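Local atomic coordinates of uncharacterized protein (Methanocella paludicola, PDB entry 5DMP), a protein that probably trims 3' ends of DNA strand breaks as a phosphoesterase of an archaeal non-homologous end-joining repair pathway. Residues 76-81 against 113-118; 118-123 against 135-140. All blocks are in the same frame, centred on the assembly; numbering follows the deposited sequence.

Interaction 1: 76-81 against 113-118; sequences VWDIGT and KKLKGS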
loop_
_atom_site.group_PDB
_atom_site.type_symbol
_atom_site.label_atom_id
_atom_site.label_comp_id
_atom_site.label_asym_id
_atom_site.label_seq_id
_atom_site.Cartn_x
_atom_site.Cartn_y
_atom_site.Cartn_z
ATOM N N VAL A 76 -9.205 6.653 -3.486
ATOM C CA VAL A 76 -8.712 6.176 -2.201
ATOM C C VAL A 76 -9.333 4.810 -2.065
ATOM O O VAL A 76 -10.529 4.654 -1.793
ATOM C CB VAL A 76 -9.077 7.110 -1.004
ATOM C CG1 VAL A 76 -8.586 6.460 0.295
ATOM C CG2 VAL A 76 -8.336 8.454 -1.229
ATOM N N TRP A 77 -8.507 3.805 -2.323
ATOM C CA TRP A 77 -8.958 2.444 -2.468
ATOM C C TRP A 77 -9.049 1.713 -1.118
ATOM O O TRP A 77 -9.929 0.876 -0.931
ATOM C CB TRP A 77 -8.068 1.722 -3.552
ATOM C CG TRP A 77 -8.495 0.281 -3.840
ATOM C CD1 TRP A 77 -9.356 -0.157 -4.846
ATOM C CD2 TRP A 77 -8.051 -0.917 -3.130
ATOM N NE1 TRP A 77 -9.434 -1.576 -4.798
ATOM C CE2 TRP A 77 -8.691 -2.037 -3.740
ATOM C CE3 TRP A 77 -7.202 -1.133 -2.027
ATOM C CZ2 TRP A 77 -8.474 -3.366 -3.285
ATOM C CZ3 TRP A 77 -6.969 -2.454 -1.564
ATOM C CH2 TRP A 77 -7.641 -3.557 -2.214
ATOM N N ASP A 78 -8.140 1.989 -0.149
ATOM C CA ASP A 78 -8.298 1.473 1.184
ATOM C C ASP A 78 -7.572 2.447 2.095
ATOM O O ASP A 78 -6.672 3.165 1.637
ATOM C CB ASP A 78 -7.619 0.083 1.365
ATOM C CG ASP A 78 -8.058 -0.613 2.634
ATOM O OD1 ASP A 78 -9.085 -0.202 3.249
ATOM O OD2 ASP A 78 -7.415 -1.621 3.116
ATOM N N ILE A 79 -8.000 2.551 3.336
ATOM C CA ILE A 79 -7.342 3.491 4.257
ATOM C C ILE A 79 -7.556 2.958 5.693
ATOM O O ILE A 79 -8.503 2.197 6.006
ATOM C CB ILE A 79 -7.902 4.938 4.077
ATOM C CG1 ILE A 79 -6.953 5.967 4.737
ATOM C CG2 ILE A 79 -9.347 4.987 4.668
ATOM C CD1 ILE A 79 -7.213 7.405 4.263
ATOM N N GLY A 80 -6.642 3.296 6.577
ATOM C CA GLY A 80 -6.775 2.931 7.984
ATOM C C GLY A 80 -5.444 3.288 8.637
ATOM O O GLY A 80 -4.859 4.335 8.372
ATOM N N THR A 81 -4.997 2.409 9.500
ATOM C CA THR A 81 -3.768 2.615 10.239
ATOM C C THR A 81 -2.978 1.308 10.169
ATOM O O THR A 81 -3.428 0.353 9.489
ATOM C CB THR A 81 -4.078 2.944 11.748
ATOM O OG1 THR A 81 -4.853 1.898 12.336
ATOM C CG2 THR A 81 -4.904 4.272 11.869
ATOM N N LYS A 113 -9.995 -1.223 5.668
ATOM C CA LYS A 113 -11.330 -1.736 5.408
ATOM C C LYS A 113 -11.248 -2.906 4.443
ATOM O O LYS A 113 -12.109 -3.803 4.497
ATOM C CB LYS A 113 -12.256 -0.661 4.823
ATOM C CG LYS A 113 -12.299 0.618 5.664
ATOM C CD LYS A 113 -13.078 0.449 6.967
ATOM C CE LYS A 113 -14.430 1.158 6.888
ATOM N NZ LYS A 113 -15.360 0.519 7.853
ATOM N N LYS A 114 -10.245 -2.925 3.570
ATOM C CA LYS A 114 -10.139 -4.016 2.613
ATOM C C LYS A 114 -9.046 -5.009 2.999
ATOM O O LYS A 114 -9.212 -6.247 2.844
ATOM C CB LYS A 114 -9.959 -3.549 1.176
ATOM C CG LYS A 114 -11.170 -2.678 0.669
ATOM C CD LYS A 114 -10.913 -2.211 -0.743
ATOM C CE LYS A 114 -12.049 -1.259 -1.231
ATOM N NZ LYS A 114 -11.665 -0.654 -2.538
ATOM N N LEU A 115 -7.913 -4.480 3.439
ATOM C CA LEU A 115 -6.785 -5.292 3.924
ATOM C C LEU A 115 -6.724 -5.229 5.419
ATOM O O LEU A 115 -6.757 -4.136 6.022
ATOM C CB LEU A 115 -5.459 -4.755 3.334
ATOM C CG LEU A 115 -5.189 -4.691 1.843
ATOM C CD1 LEU A 115 -3.691 -4.462 1.666
ATOM C CD2 LEU A 115 -5.631 -6.049 1.214
ATOM N N LYS A 116 -6.694 -6.391 6.067
ATOM C CA LYS A 116 -6.628 -6.413 7.533
ATOM C C LYS A 116 -5.819 -7.568 7.897
ATOM O O LYS A 116 -6.337 -8.691 7.966
ATOM C CB LYS A 116 -7.974 -6.710 8.240
ATOM C CG LYS A 116 -9.236 -6.058 7.773
ATOM C CD LYS A 116 -10.300 -6.279 8.875
ATOM C CE LYS A 116 -11.696 -5.873 8.397
ATOM N NZ LYS A 116 -11.888 -4.391 8.435
ATOM N N GLY A 117 -4.572 -7.344 8.194
ATOM C CA GLY A 117 -3.741 -8.489 8.612
ATOM C C GLY A 117 -2.287 -8.202 8.315
ATOM O O GLY A 117 -1.931 -7.054 7.974
ATOM N N SER A 118 -1.444 -9.209 8.524
ATOM C CA SER A 118 -0.001 -9.023 8.456
ATOM C C SER A 118 0.538 -9.041 7.028
ATOM O O SER A 118 0.204 -9.951 6.257
ATOM C CB SER A 118 0.661 -10.079 9.354
ATOM O OG SER A 118 0.246 -11.350 8.889
#
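Trp77 and Lys114 meet because the indole CG stands anti to its backbone N (chi1 -177°), while the lysine, its CG anti to the carbonyl carbon, runs extended beyond CG and lies obliquely across the ring. Lys114 CD sits over the six-membered ring, 3.6 Å from its centroid, as a CH-pi contact. Farther out, Lys114 NZ hangs above the five-membered ring, 3.2 Å from that centroid and 10° off the ring normal, a close cation-pi contact. The same ammonium donates to Trp77 O at 2.8 Å, in the carbonyl plane and on a lone pair, and it also bonds to the carbonyl oxygens of Ala152 and Asp154. A serine here removes the indole, which would probably open a gap beside Lys114 CD and Leu115 and leave the ammonium, still bonded to carbonyl oxygens, without its cation-pi partner.

Trp77 and Asp78 both face Ile8 on strand 5-12, which makes a classic beta bulge in strand 72-84. Asp78, next along, sends its carboxylate to the backbone N-H groups of the loop at 113-115. Its OD1 takes the N-H of Lys113 at 2.8 Å with the syn lone pair. Asp78 OD2 receives the N-H of Leu115 at 2.9 Å from above the carboxylate plane in a nearly straight bond (168°), and also bonds to the hydroxyl of Tyr6. Between them the Lys114 N-H makes weak bonds to both oxygens. Leu115 CG lies near the plane of the indole, 4.4 Å from Trp77 CZ3 at the ring edge.

Interaction 2: 118-123 against 135-140; sequences SYALIR and FKMKEP. With EDO (1,2-ethanediol), chain E.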
loop_
_atom_site.group_PDB
_atom_site.type_symbol
_atom_site.label_atom_id
_atom_site.label_comp_id
_atom_site.label_asym_id
_atom_site.label_seq_id
_atom_site.Cartn_x
_atom_site.Cartn_y
_atom_site.Cartn_z
ATOM N N SER A 118 -1.444 -9.209 8.524
ATOM C CA SER A 118 -0.001 -9.023 8.456
ATOM C C SER A 118 0.538 -9.041 7.028
ATOM O O SER A 118 0.204 -9.951 6.257
ATOM C CB SER A 118 0.661 -10.079 9.354
ATOM O OG SER A 118 0.246 -11.350 8.889
ATOM N N TYR A 119 1.352 -8.017 6.671
ATOM C CA TYR A 119 1.952 -7.860 5.355
ATOM C C TYR A 119 3.425 -7.466 5.528
ATOM O O TYR A 119 3.803 -6.843 6.537
ATOM C CB TYR A 119 1.268 -6.761 4.470
ATOM C CG TYR A 119 -0.056 -7.242 3.919
ATOM C CD1 TYR A 119 -1.196 -7.231 4.712
ATOM C CD2 TYR A 119 -0.118 -7.707 2.591
ATOM C CE1 TYR A 119 -2.414 -7.705 4.215
ATOM C CE2 TYR A 119 -1.322 -8.176 2.071
ATOM C CZ TYR A 119 -2.427 -8.175 2.892
ATOM O OH TYR A 119 -3.635 -8.632 2.392
ATOM N N ALA A 120 4.221 -7.952 4.575
ATOM C CA ALA A 120 5.693 -7.652 4.549
ATOM C C ALA A 120 6.044 -6.830 3.297
ATOM O O ALA A 120 5.515 -7.046 2.171
ATOM C CB ALA A 120 6.514 -8.930 4.568
ATOM N N LEU A 121 7.042 -5.963 3.473
ATOM C CA LEU A 121 7.651 -5.196 2.368
ATOM C C LEU A 121 9.168 -5.457 2.499
ATOM O O LEU A 121 9.722 -5.121 3.531
ATOM C CB LEU A 121 7.433 -3.679 2.570
ATOM C CG LEU A 121 6.165 -3.167 1.927
ATOM C CD1 LEU A 121 5.927 -1.765 2.546
ATOM C CD2 LEU A 121 6.295 -3.093 0.399
ATOM N N ILE A 122 9.756 -6.085 1.478
ATOM C CA ILE A 122 11.181 -6.531 1.606
ATOM C C ILE A 122 11.996 -5.884 0.512
ATOM O O ILE A 122 11.691 -6.101 -0.681
ATOM C CB ILE A 122 11.288 -8.092 1.426
ATOM C CG1 ILE A 122 10.440 -8.794 2.524
ATOM C CG2 ILE A 122 12.792 -8.560 1.523
ATOM C CD1 ILE A 122 10.893 -8.458 3.936
ATOM N N ARG A 123 13.087 -5.155 0.879
ATOM C CA ARG A 123 13.828 -4.445 -0.177
ATOM C C ARG A 123 14.711 -5.446 -0.945
ATOM O O ARG A 123 15.219 -6.388 -0.347
ATOM C CB ARG A 123 14.688 -3.334 0.387
ATOM C CG ARG A 123 15.389 -2.615 -0.742
ATOM C CD ARG A 123 15.993 -1.342 -0.210
ATOM N NE ARG A 123 16.920 -1.682 0.839
ATOM C CZ ARG A 123 16.999 -1.004 1.979
ATOM N NH1 ARG A 123 16.161 0.015 2.220
ATOM N NH2 ARG A 123 17.886 -1.380 2.890
ATOM N N PHE A 135 4.117 -8.623 0.166
ATOM C CA PHE A 135 3.265 -9.842 0.213
ATOM C C PHE A 135 2.537 -9.982 1.548
ATOM O O PHE A 135 2.999 -9.549 2.608
ATOM C CB PHE A 135 4.111 -11.139 -0.160
ATOM C CG PHE A 135 5.310 -11.304 0.664
ATOM C CD1 PHE A 135 5.253 -12.034 1.878
ATOM C CD2 PHE A 135 6.553 -10.732 0.263
ATOM C CE1 PHE A 135 6.396 -12.205 2.669
ATOM C CE2 PHE A 135 7.686 -10.906 1.063
ATOM C CZ PHE A 135 7.627 -11.626 2.257
ATOM N N LYS A 136 1.395 -10.664 1.453
ATOM C CA LYS A 136 0.707 -11.128 2.669
ATOM C C LYS A 136 1.614 -12.084 3.419
ATOM O O LYS A 136 2.245 -12.982 2.828
ATOM C CB LYS A 136 -0.592 -11.830 2.247
ATOM C CG LYS A 136 -1.380 -12.520 3.431
ATOM C CD LYS A 136 -2.107 -11.462 4.323
ATOM C CE LYS A 136 -2.450 -12.102 5.707
ATOM N NZ LYS A 136 -1.266 -12.312 6.624
ATOM N N MET A 137 1.710 -11.915 4.732
ATOM C CA MET A 137 2.555 -12.813 5.519
ATOM C C MET A 137 1.795 -14.154 5.759
ATOM O O MET A 137 0.575 -14.212 5.805
ATOM C CB MET A 137 3.025 -12.206 6.823
ATOM C CG MET A 137 4.084 -11.102 6.550
ATOM S SD MET A 137 4.443 -10.140 8.026
ATOM C CE MET A 137 5.456 -11.354 8.925
ATOM N N LYS A 138 2.573 -15.225 5.844
ATOM C CA LYS A 138 1.995 -16.552 5.907
ATOM C C LYS A 138 1.275 -16.734 7.268
ATOM O O LYS A 138 1.780 -16.365 8.327
ATOM C CB LYS A 138 3.129 -17.573 5.773
ATOM C CG LYS A 138 2.688 -19.023 6.035
ATOM C CD LYS A 138 3.814 -19.985 5.661
ATOM C CE LYS A 138 3.317 -21.439 5.639
ATOM N NZ LYS A 138 4.312 -22.296 4.934
ATOM N N GLU A 139 0.084 -17.281 7.209
ATOM C CA GLU A 139 -0.650 -17.654 8.450
ATOM C C GLU A 139 -1.598 -18.751 8.003
ATOM O O GLU A 139 -1.829 -18.911 6.772
ATOM C CB GLU A 139 -1.441 -16.461 8.964
ATOM C CG GLU A 139 -2.385 -15.893 7.945
ATOM C CD GLU A 139 -3.218 -14.724 8.511
ATOM O OE1 GLU A 139 -4.364 -14.922 8.963
ATOM O OE2 GLU A 139 -2.717 -13.594 8.613
ATOM N N PRO A 140 -2.224 -19.476 8.979
ATOM C CA PRO A 140 -3.164 -20.552 8.605
ATOM C C PRO A 140 -4.362 -20.086 7.800
ATOM O O PRO A 140 -4.955 -19.007 8.011
ATOM C CB PRO A 140 -3.578 -21.165 9.967
ATOM C CG PRO A 140 -2.424 -20.898 10.895
ATOM C CD PRO A 140 -1.800 -19.560 10.395
HETATM C C1 EDO E . -6.881 -12.369 7.062
HETATM O O1 EDO E . -6.506 -13.032 8.259
HETATM C C2 EDO E . -5.665 -11.545 6.717
HETATM O O2 EDO E . -5.723 -11.277 5.312
HETATM O O HOH W 1 -2.997 -11.341 9.803
#
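Lys136 NZ reaches back to Ser118 O at 2.8 Å, on a lone pair in the carbonyl plane, and makes a weak bond to Ser118 OG. Met137 N bonds to the same Ser118 oxygen at 2.9 Å, but from above the carbonyl plane. A bend at chi4 (73°) turns Lys136 NZ back toward the backbone, where it also bonds to Met137 O, and it forms a salt bridge with Glu139 OE2 at 2.8 Å. A water links Ser118 N to that glutamate oxygen, and an ethanediol, probably from the crystallisation liquor, donates to Glu139 OE1 through its O1. On the way, Lys136 CD passes over one face of the Tyr119 ring, offset toward the rim, 4.0 Å from its centroid.

On the opposite sheet face Ala120 CB lies against the Phe135 ring, with Ile122 CG1 3.8 Å from Phe135 CE2 and Met137 CG beside the alanine methyl. Paired backbone bonds between Ala120 and Phe135 set this antiparallel register, Ala120 N to Phe135 O being 2.8 Å. The two strands, 118-123 and 132-136, form a beta hairpin. Strand 105-111 pairs along the far edge of 118-123, and Arg123 reaches the carbonyl of Asp102 in helix 97-103.

In the fold
Interactions 1 and 2 follow one another along the chain and share Ser118: the segment that 76-81 grips at residues 113-115 runs on through the corner at Gly117 into the strand that pairs with 135-136. Their centres are about 14 Å apart, with no touch between them beyond the shared Ser118. Both reach the same antiparallel sheet, interaction 1 near strand 5-12 and interaction 2 at the hairpin of 118-123 and 132-136. The vanadate marks a pocket lined by His11, Asp19, Arg21, His53, Tyr57 and Val74. Trp77 lies three residues on from Val74. In interaction 1 the side chain of Trp77 is about 11 Å from the bound vanadate.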